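Local coordinates for protein glycoside hydrolase family 81 (Clostridium thermocellum, PDB 6FOP) that probably hydrolyses internal beta-1,3-glucosidic bonds of laminarin-type glucans as part of the cellulosome, here in the form of an engineered mutant, at residues F371-L376 / L432-W437; S375-F380 / D441-M446; A438-D441 / V447-L450. All coordinates share one frame; numbering follows the deposited sequence. Where two conformers were deposited one is given.

Interaction 1: residues F371-L376 / L432-W437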
loop_
_atom_site.group_PDB
_atom_site.type_symbol
_atom_site.label_atom_id
_atom_site.label_comp_id
_atom_site.label_asym_id
_atom_site.label_seq_id
_atom_site.Cartn_x
_atom_site.Cartn_y
_atom_site.Cartn_z
ATOM N N PHE A 371 16.058 24.680 10.083
ATOM C CA PHE A 371 16.185 24.121 8.739
ATOM C C PHE A 371 14.902 23.411 8.296
ATOM O O PHE A 371 14.486 23.558 7.150
ATOM C CB PHE A 371 17.408 23.200 8.575
ATOM C CG PHE A 371 17.689 22.878 7.129
ATOM C CD1 PHE A 371 18.324 23.809 6.332
ATOM C CD2 PHE A 371 17.233 21.708 6.544
ATOM C CE1 PHE A 371 18.576 23.572 4.997
ATOM C CE2 PHE A 371 17.503 21.454 5.201
ATOM C CZ PHE A 371 18.163 22.381 4.433
ATOM N N MET A 372 14.276 22.682 9.215
ATOM C CA MET A 372 13.029 22.016 8.889
ATOM C C MET A 372 11.970 23.038 8.470
ATOM O O MET A 372 11.318 22.902 7.434
ATOM C CB MET A 372 12.525 21.195 10.080
ATOM C CG MET A 372 13.393 19.981 10.350
ATOM S SD MET A 372 13.175 19.276 12.009
ATOM C CE MET A 372 11.542 18.527 11.843
ATOM N N LYS A 373 11.796 24.084 9.280
ATOM C CA LYS A 373 10.812 25.102 8.963
ATOM C C LYS A 373 11.181 25.856 7.699
ATOM O O LYS A 373 10.338 26.018 6.806
ATOM C CB LYS A 373 10.633 26.076 10.123
ATOM C CG LYS A 373 9.860 25.540 11.320
ATOM C CD LYS A 373 9.668 26.637 12.374
ATOM C CE LYS A 373 8.686 26.268 13.461
ATOM N NZ LYS A 373 8.496 27.412 14.404
ATOM N N SER A 374 12.398 26.389 7.598
ATOM C CA SER A 374 12.722 27.240 6.454
ATOM C C SER A 374 12.613 26.437 5.148
ATOM O O SER A 374 12.133 26.950 4.130
ATOM C CB SER A 374 14.093 27.896 6.604
ATOM O OG SER A 374 15.146 26.936 6.638
ATOM N N SER A 375 13.047 25.181 5.179
ATOM C CA SER A 375 12.992 24.406 3.953
ATOM C C SER A 375 11.554 24.023 3.588
ATOM O O SER A 375 11.212 24.108 2.420
ATOM C CB SER A 375 13.919 23.204 3.991
ATOM O OG SER A 375 13.463 22.258 4.920
ATOM N N LEU A 376 10.731 23.634 4.568
ATOM C CA LEU A 376 9.326 23.351 4.289
ATOM C C LEU A 376 8.607 24.599 3.783
ATOM O O LEU A 376 7.824 24.531 2.841
ATOM C CB LEU A 376 8.605 22.740 5.490
ATOM C CG LEU A 376 8.992 21.300 5.783
ATOM C CD1 LEU A 376 8.305 20.865 7.051
ATOM C CD2 LEU A 376 8.687 20.349 4.619
ATOM N N LEU A 432 3.717 19.202 16.434
ATOM C CA LEU A 432 3.705 18.771 17.838
ATOM C C LEU A 432 4.297 19.853 18.754
ATOM O O LEU A 432 3.992 19.884 19.940
ATOM C CB LEU A 432 4.493 17.463 18.005
ATOM C CG LEU A 432 3.798 16.246 17.415
ATOM C CD1 LEU A 432 4.787 15.089 17.254
ATOM C CD2 LEU A 432 2.610 15.835 18.275
ATOM N N ARG A 433 5.115 20.732 18.183
ATOM C CA ARG A 433 5.822 21.778 18.915
ATOM C C ARG A 433 5.283 23.176 18.684
ATOM O O ARG A 433 5.547 24.075 19.474
ATOM C CB ARG A 433 7.297 21.740 18.525
ATOM C CG ARG A 433 7.991 20.458 18.951
ATOM C CD ARG A 433 9.262 20.247 18.178
ATOM N NE ARG A 433 10.011 19.116 18.708
ATOM C CZ ARG A 433 9.780 17.827 18.428
ATOM N NH1 ARG A 433 8.839 17.483 17.571
ATOM N NH2 ARG A 433 10.507 16.876 18.966
ATOM N N ASP A 434 4.531 23.378 17.612
ATOM C CA ASP A 434 4.195 24.709 17.171
ATOM C C ASP A 434 2.842 24.636 16.467
ATOM O O ASP A 434 2.778 24.445 15.239
ATOM C CB ASP A 434 5.276 25.289 16.277
ATOM C CG ASP A 434 5.020 26.709 15.888
ATOM O OD1 ASP A 434 3.894 27.197 16.082
ATOM O OD2 ASP A 434 5.952 27.334 15.332
ATOM N N PRO A 435 1.757 24.741 17.262
ATOM C CA PRO A 435 0.416 24.710 16.693
ATOM C C PRO A 435 0.120 25.883 15.765
ATOM O O PRO A 435 -0.752 25.785 14.900
ATOM C CB PRO A 435 -0.493 24.730 17.934
ATOM C CG PRO A 435 0.295 25.448 18.974
ATOM C CD PRO A 435 1.732 25.098 18.698
ATOM N N GLN A 436 0.810 26.993 15.981
ATOM C CA GLN A 436 0.643 28.190 15.172
ATOM C C GLN A 436 1.128 27.915 13.730
ATOM O O GLN A 436 0.394 28.094 12.759
ATOM C CB GLN A 436 1.450 29.307 15.873
ATOM C CG GLN A 436 1.546 30.621 15.179
ATOM C CD GLN A 436 2.456 31.547 15.938
ATOM O OE1 GLN A 436 3.631 31.246 16.140
ATOM N NE2 GLN A 436 1.923 32.654 16.387
ATOM N N TRP A 437 2.343 27.401 13.616
ATOM C CA TRP A 437 2.944 27.101 12.302
ATOM C C TRP A 437 2.094 26.110 11.479
ATOM O O TRP A 437 1.897 26.259 10.271
ATOM C CB TRP A 437 4.341 26.500 12.511
ATOM C CG TRP A 437 5.160 26.350 11.275
ATOM C CD1 TRP A 437 6.085 27.233 10.797
ATOM C CD2 TRP A 437 5.171 25.236 10.362
ATOM N NE1 TRP A 437 6.651 26.761 9.663
ATOM C CE2 TRP A 437 6.092 25.552 9.348
ATOM C CE3 TRP A 437 4.476 24.021 10.299
ATOM C CZ2 TRP A 437 6.384 24.682 8.296
ATOM C CZ3 TRP A 437 4.751 23.159 9.231
ATOM C CH2 TRP A 437 5.698 23.491 8.257
#

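Interaction 2: residues S375-F380 / D441-M446. With CA (calcium ion), chain C; CA (calcium ion), chain D.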
loop_
_atom_site.group_PDB
_atom_site.type_symbol
_atom_site.label_atom_id
_atom_site.label_comp_id
_atom_site.label_asym_id
_atom_site.label_seq_id
_atom_site.Cartn_x
_atom_site.Cartn_y
_atom_site.Cartn_z
ATOM N N SER A 375 13.047 25.181 5.179
ATOM C CA SER A 375 12.992 24.406 3.953
ATOM C C SER A 375 11.554 24.023 3.588
ATOM O O SER A 375 11.212 24.108 2.420
ATOM C CB SER A 375 13.919 23.204 3.991
ATOM O OG SER A 375 13.463 22.258 4.920
ATOM N N LEU A 376 10.731 23.634 4.568
ATOM C CA LEU A 376 9.326 23.351 4.289
ATOM C C LEU A 376 8.607 24.599 3.783
ATOM O O LEU A 376 7.824 24.531 2.841
ATOM C CB LEU A 376 8.605 22.740 5.490
ATOM C CG LEU A 376 8.992 21.300 5.783
ATOM C CD1 LEU A 376 8.305 20.865 7.051
ATOM C CD2 LEU A 376 8.687 20.349 4.619
ATOM N N GLU A 377 8.888 25.754 4.385
ATOM C CA GLU A 377 8.237 26.991 3.953
ATOM C C GLU A 377 8.640 27.307 2.499
ATOM O O GLU A 377 7.811 27.723 1.707
ATOM C CB GLU A 377 8.582 28.140 4.900
ATOM C CG GLU A 377 8.028 27.943 6.311
ATOM C CD GLU A 377 8.545 28.933 7.333
ATOM O OE1 GLU A 377 9.067 29.993 6.941
ATOM O OE2 GLU A 377 8.387 28.650 8.542
ATOM N N ASP A 378 9.889 27.030 2.133
ATOM C CA ASP A 378 10.360 27.214 0.744
ATOM C C ASP A 378 9.617 26.218 -0.187
ATOM O O ASP A 378 8.974 26.620 -1.168
ATOM C CB ASP A 378 11.901 27.078 0.664
ATOM C CG ASP A 378 12.468 27.424 -0.700
ATOM O OD1 ASP A 378 11.724 27.529 -1.722
ATOM O OD2 ASP A 378 13.706 27.634 -0.766
ATOM N N TRP A 379 9.680 24.936 0.138
ATOM C CA TRP A 379 8.998 23.947 -0.695
ATOM C C TRP A 379 7.527 24.258 -0.847
ATOM O O TRP A 379 6.962 23.997 -1.912
ATOM C CB TRP A 379 9.210 22.523 -0.164
ATOM C CG TRP A 379 10.527 21.894 -0.566
ATOM C CD1 TRP A 379 11.698 21.864 0.154
ATOM C CD2 TRP A 379 10.803 21.200 -1.779
ATOM N NE1 TRP A 379 12.656 21.199 -0.538
ATOM C CE2 TRP A 379 12.128 20.761 -1.724
ATOM C CE3 TRP A 379 10.036 20.883 -2.904
ATOM C CZ2 TRP A 379 12.718 20.049 -2.778
ATOM C CZ3 TRP A 379 10.611 20.191 -3.926
ATOM C CH2 TRP A 379 11.927 19.757 -3.859
ATOM N N PHE A 380 6.889 24.758 0.224
ATOM C CA PHE A 380 5.460 25.021 0.248
ATOM C C PHE A 380 5.059 26.378 -0.315
ATOM O O PHE A 380 3.901 26.777 -0.171
ATOM C CB PHE A 380 4.879 24.837 1.676
ATOM C CG PHE A 380 4.945 23.441 2.224
ATOM C CD1 PHE A 380 5.049 22.315 1.400
ATOM C CD2 PHE A 380 4.861 23.241 3.595
ATOM C CE1 PHE A 380 5.077 21.037 1.937
ATOM C CE2 PHE A 380 4.880 21.977 4.128
ATOM C CZ PHE A 380 4.993 20.868 3.297
ATOM N N ASP A 441 -4.363 28.114 8.307
ATOM C CA ASP A 441 -4.118 29.462 7.795
ATOM C C ASP A 441 -2.631 29.758 7.523
ATOM O O ASP A 441 -2.308 30.682 6.759
ATOM C CB ASP A 441 -4.653 30.523 8.775
ATOM C CG ASP A 441 -6.163 30.467 8.963
ATOM O OD1 ASP A 441 -6.899 30.096 8.022
ATOM O OD2 ASP A 441 -6.624 30.809 10.072
ATOM N N ASN A 442 -1.740 28.995 8.161
ATOM C CA ASN A 442 -0.323 29.103 7.940
ATOM C C ASN A 442 0.151 27.981 7.025
ATOM O O ASN A 442 -0.237 27.993 5.864
ATOM C CB ASN A 442 0.406 29.231 9.294
ATOM C CG ASN A 442 0.077 30.548 9.987
ATOM O OD1 ASN A 442 -0.022 31.580 9.327
ATOM N ND2 ASN A 442 -0.098 30.522 11.296
ATOM N N TRP A 443 0.948 27.031 7.509
ATOM C CA TRP A 443 1.527 26.019 6.628
ATOM C C TRP A 443 0.700 24.733 6.525
ATOM O O TRP A 443 1.041 23.845 5.714
ATOM C CB TRP A 443 2.988 25.744 7.044
ATOM C CG TRP A 443 3.728 27.047 6.977
ATOM C CD1 TRP A 443 4.054 27.887 8.026
ATOM C CD2 TRP A 443 4.113 27.730 5.791
ATOM N NE1 TRP A 443 4.639 29.025 7.547
ATOM C CE2 TRP A 443 4.678 28.970 6.183
ATOM C CE3 TRP A 443 4.036 27.417 4.423
ATOM C CZ2 TRP A 443 5.174 29.886 5.253
ATOM C CZ3 TRP A 443 4.553 28.314 3.503
ATOM C CH2 TRP A 443 5.102 29.544 3.920
ATOM N N GLY A 444 -0.345 24.598 7.350
ATOM C CA GLY A 444 -1.118 23.367 7.371
ATOM C C GLY A 444 -1.885 23.089 6.088
ATOM O O GLY A 444 -2.093 21.915 5.738
ATOM N N ALA A 445 -2.271 24.142 5.359
ATOM C CA ALA A 445 -2.998 23.909 4.097
ATOM C C ALA A 445 -2.134 23.202 3.032
ATOM O O ALA A 445 -2.579 22.231 2.380
ATOM C CB ALA A 445 -3.584 25.212 3.579
ATOM N N MET A 446 -0.876 23.626 2.886
ATOM C CA MET A 446 0.012 22.932 1.963
ATOM C C MET A 446 0.355 21.517 2.447
ATOM O O MET A 446 0.393 20.565 1.630
ATOM C CB MET A 446 1.281 23.742 1.673
ATOM C CG MET A 446 1.100 24.916 0.724
ATOM S SD MET A 446 0.552 24.422 -0.933
ATOM C CE MET A 446 2.085 23.650 -1.520
HETATM CA CA CA C . 9.823 27.683 -3.088
HETATM CA CA CA D . 13.486 28.889 -3.010
HETATM O O HOH W 1 15.620 29.508 -2.387
HETATM O O HOH W 2 14.381 27.423 -4.384
HETATM O O HOH W 3 12.544 30.695 -1.797
HETATM O O HOH W 4 13.919 30.772 -4.454
#

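Interaction 3: residues A438-D441 / V447-L450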
loop_
_atom_site.group_PDB
_atom_site.type_symbol
_atom_site.label_atom_id
_atom_site.label_comp_id
_atom_site.label_asym_id
_atom_site.label_seq_id
_atom_site.Cartn_x
_atom_site.Cartn_y
_atom_site.Cartn_z
ATOM N N ALA A 438 1.587 25.101 12.169
ATOM C CA ALA A 438 0.848 24.019 11.540
ATOM C C ALA A 438 -0.617 24.336 11.267
ATOM O O ALA A 438 -1.309 23.518 10.643
ATOM C CB ALA A 438 0.943 22.771 12.414
ATOM N N SER A 439 -1.129 25.473 11.747
ATOM C CA SER A 439 -2.522 25.810 11.498
ATOM C C SER A 439 -2.807 25.907 9.982
ATOM O O SER A 439 -1.902 26.249 9.175
ATOM C CB SER A 439 -2.869 27.119 12.202
ATOM O OG SER A 439 -2.379 28.208 11.474
ATOM N N ARG A 440 -4.057 25.618 9.607
ATOM C CA ARG A 440 -4.477 25.674 8.196
ATOM C C ARG A 440 -4.231 27.029 7.538
ATOM O O ARG A 440 -3.882 27.076 6.362
ATOM C CB ARG A 440 -5.948 25.257 8.004
ATOM C CG ARG A 440 -6.149 23.754 7.899
ATOM C CD ARG A 440 -7.533 23.416 7.347
ATOM N NE ARG A 440 -7.683 23.913 5.978
ATOM C CZ ARG A 440 -7.168 23.345 4.881
ATOM N NH1 ARG A 440 -6.458 22.219 4.945
ATOM N NH2 ARG A 440 -7.363 23.911 3.694
ATOM N N ASP A 441 -4.363 28.114 8.307
ATOM C CA ASP A 441 -4.118 29.462 7.795
ATOM C C ASP A 441 -2.631 29.758 7.523
ATOM O O ASP A 441 -2.308 30.682 6.759
ATOM C CB ASP A 441 -4.653 30.523 8.775
ATOM C CG ASP A 441 -6.163 30.467 8.963
ATOM O OD1 ASP A 441 -6.899 30.096 8.022
ATOM O OD2 ASP A 441 -6.624 30.809 10.072
ATOM N N VAL A 447 0.561 21.342 3.756
ATOM C CA VAL A 447 0.788 20.005 4.290
ATOM C C VAL A 447 -0.358 19.074 3.897
ATOM O O VAL A 447 -0.156 17.930 3.438
ATOM C CB VAL A 447 0.974 20.018 5.820
ATOM C CG1 VAL A 447 1.029 18.603 6.399
ATOM C CG2 VAL A 447 2.247 20.778 6.198
ATOM N N GLU A 448 -1.579 19.576 4.035
ATOM C CA GLU A 448 -2.726 18.713 3.787
ATOM C C GLU A 448 -2.897 18.428 2.294
ATOM O O GLU A 448 -3.411 17.374 1.948
ATOM C CB GLU A 448 -3.965 19.235 4.539
ATOM C CG GLU A 448 -3.751 18.984 6.031
ATOM C CD GLU A 448 -4.746 19.607 6.978
ATOM O OE1 GLU A 448 -5.787 20.178 6.553
ATOM O OE2 GLU A 448 -4.461 19.505 8.175
ATOM N N LEU A 449 -2.397 19.306 1.419
ATOM C CA LEU A 449 -2.376 18.990 -0.017
ATOM C C LEU A 449 -1.421 17.820 -0.351
ATOM O O LEU A 449 -1.727 16.978 -1.201
ATOM C CB LEU A 449 -2.058 20.216 -0.866
ATOM C CG LEU A 449 -3.123 21.308 -1.000
ATOM C CD1 LEU A 449 -2.647 22.302 -2.047
ATOM C CD2 LEU A 449 -4.453 20.776 -1.453
ATOM N N LEU A 450 -0.273 17.735 0.338
ATOM C CA LEU A 450 0.619 16.566 0.171
ATOM C C LEU A 450 -0.084 15.306 0.650
ATOM O O LEU A 450 0.016 14.256 -0.000
ATOM C CB LEU A 450 1.971 16.718 0.911
ATOM C CG LEU A 450 3.065 17.424 0.136
ATOM C CD1 LEU A 450 2.750 18.855 -0.193
ATOM C CD2 LEU A 450 4.388 17.323 0.902
#

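Interaction 1: residues F371-L376 / L432-W437
K373 reaches from helix 362-379 along the indole of W437 and ends on the carboxylate of D434, so that one extended side chain serves both an apolar and a charged contact. Its CG lies beside the backbone N (chi1 -74°), and every later torsion is extended, which lays the methylenes over one face of the indole, displaced toward the rim. CG stands 4.2 Å from the centroid of the W437 five-membered ring, a CH-pi contact; CD and CE continue past CD1 of the same ring, the two side chains running in opposite directions. Beyond the ring the ammonium group forms a salt bridge, K373 NZ to D434 OD2 at 2.7 Å, using the anti lone pair of that oxygen.

The other carboxylate oxygen, OD1, turns back to its own segment, 432-437. D434 is the N-cap of the short helix 435-438, and W437 N donates to D434 OD1 over 2.9 Å in a nearly straight bond (169°) that arrives from above the carboxylate plane. With one oxygen given to the cap and one to the lysine, rotation of the carboxylate is restricted.

L376, one turn after K373, meets the far end of the indole: L376 CD1 lies 3.9 Å from W437 CH2, approaching the ring obliquely. W437 CG is anti to the backbone N (chi1 -171°), which extends the indole toward helix 362-379; its NE1 donates to E377 OE2 on that helix. I430 of helix 416-433 touches K373, L376 and W437. The geometry is that of an N-capped helix start whose capping aspartate also salt-bridges a neighbouring helix, within the helical C-terminal domain of family 81 glycoside hydrolases.

Interaction 2: residues S375-F380 / D441-M446
A calcium-binding helix end packs here against the first turns of helix 440-455: helix 362-379 finishes beside its calcium ligand D378, F380 points toward the other helix, and E377 lays its CG over the W443 ring. E377 CG is 3.5 Å from W443 CE2 and 3.8 Å from the centroid of the six-membered ring, a CH-pi contact over one face. The glutamate chain is extended beyond CG, and the carboxylate plane is within 3° of the indole plane. E377 OE2 accepts from W437 NE1, which anchors the polar end.

F380, the first residue to leave helical geometry, packs against both W443 and M446. F380 CB touches W443 CE3 at 3.9 Å, while M446 CB lies over the phenyl face, 4.2 Å from the ring centroid. M446 CG comes within 3.5 Å of F380 O. Bends at chi2 and chi3 (-62° and -71°) then bring the methionine end to the F380 backbone, M446 CE lying 4.0 Å from F380 CA. V447 and L450 also touch F380, seating it against helix 440-455.

D378 points away from this packing. D378 O and D378 OD1 both bind one calcium ion, at 2.4 Å each, and the carboxylate grips the second through both oxygens, with OD1 bridging the two ions. T381 and K389 help complete the first site, E386 contributes to both, and four waters join D378 and E386 around the second. The helix end thus combines aromatic interhelical packing on one side with a two-calcium site, bridged by an aspartate, on the other.

Interaction 3: residues A438-D441 / V447-L450
E448 OE1 receives R440 NH1 at 2.7 Å, a hydrogen-bonded salt bridge within helix 440-455, part of the helical C-terminal domain of this family 81 enzyme. R440 stands at the beginning of that helix and E448 two turns further on. The eight-residue separation is longer than the i to i+4 spacing of the usual intrahelical ion pair, and the CA atoms are 8.4 Å apart. A wider, pi-type turn at 441-444 lies between them.

The two side chains cross at about a right angle. The arginine is bent at chi3 (64°), which swings the guanidinium round toward the glutamate. E448 behaves differently: it points toward the N-terminal segment from its backbone onward and extends beyond CG. Its OE1 approaches the edge of the guanidinium, nearly in that plane, but NH1 meets the oxygen on the anti side and 34° out of the carboxylate plane. The bond is short but bent, with 141° at the hydrogen, and the two flat groups are moderately turned against each other. This single NH1 bond does not have the two-pronged form of a side-on arginine-carboxylate pair.

Burial differs across the pair, since R440 is exposed and E448 is buried. The second glutamate oxygen, OE2, accepts from NE1 of W507 on helix 494-511, so in the conformer described, one of two for E448, both carboxylate oxygens are engaged. The arginine would probably help to stabilise the negative charge of this buried group. Apolar parts of R440 also border the acceptor: R440 CG and CD each lie 3.8 Å from E448 OE1, and E448 CB sits in the guanidinium plane, 3.9 Å from R440 NH1.

In the fold
Interactions 1 and 2 follow one another along helix 362-379, share S375 and L376, and have centres about 9 Å apart. They are joined by two probable hydrogen bonds, W437 NE1 to E377 OE2 (2.8 Å) and N442 ND2 to Q436 O (2.9 Å), while the W437 and W443 rings meet at about 30°. Interaction 3 flanks 441-446 in sequence, sharing D441, its centre about 7 Å from that of interaction 2; G444 N to S439 O (2.9 Å) connects their backbones, and F380 CE2 packs on V447 CG2 at 3.6 Å. Interaction 2 holds D378, which binds both calcium ions; the L376 side chain is about 10 Å from one.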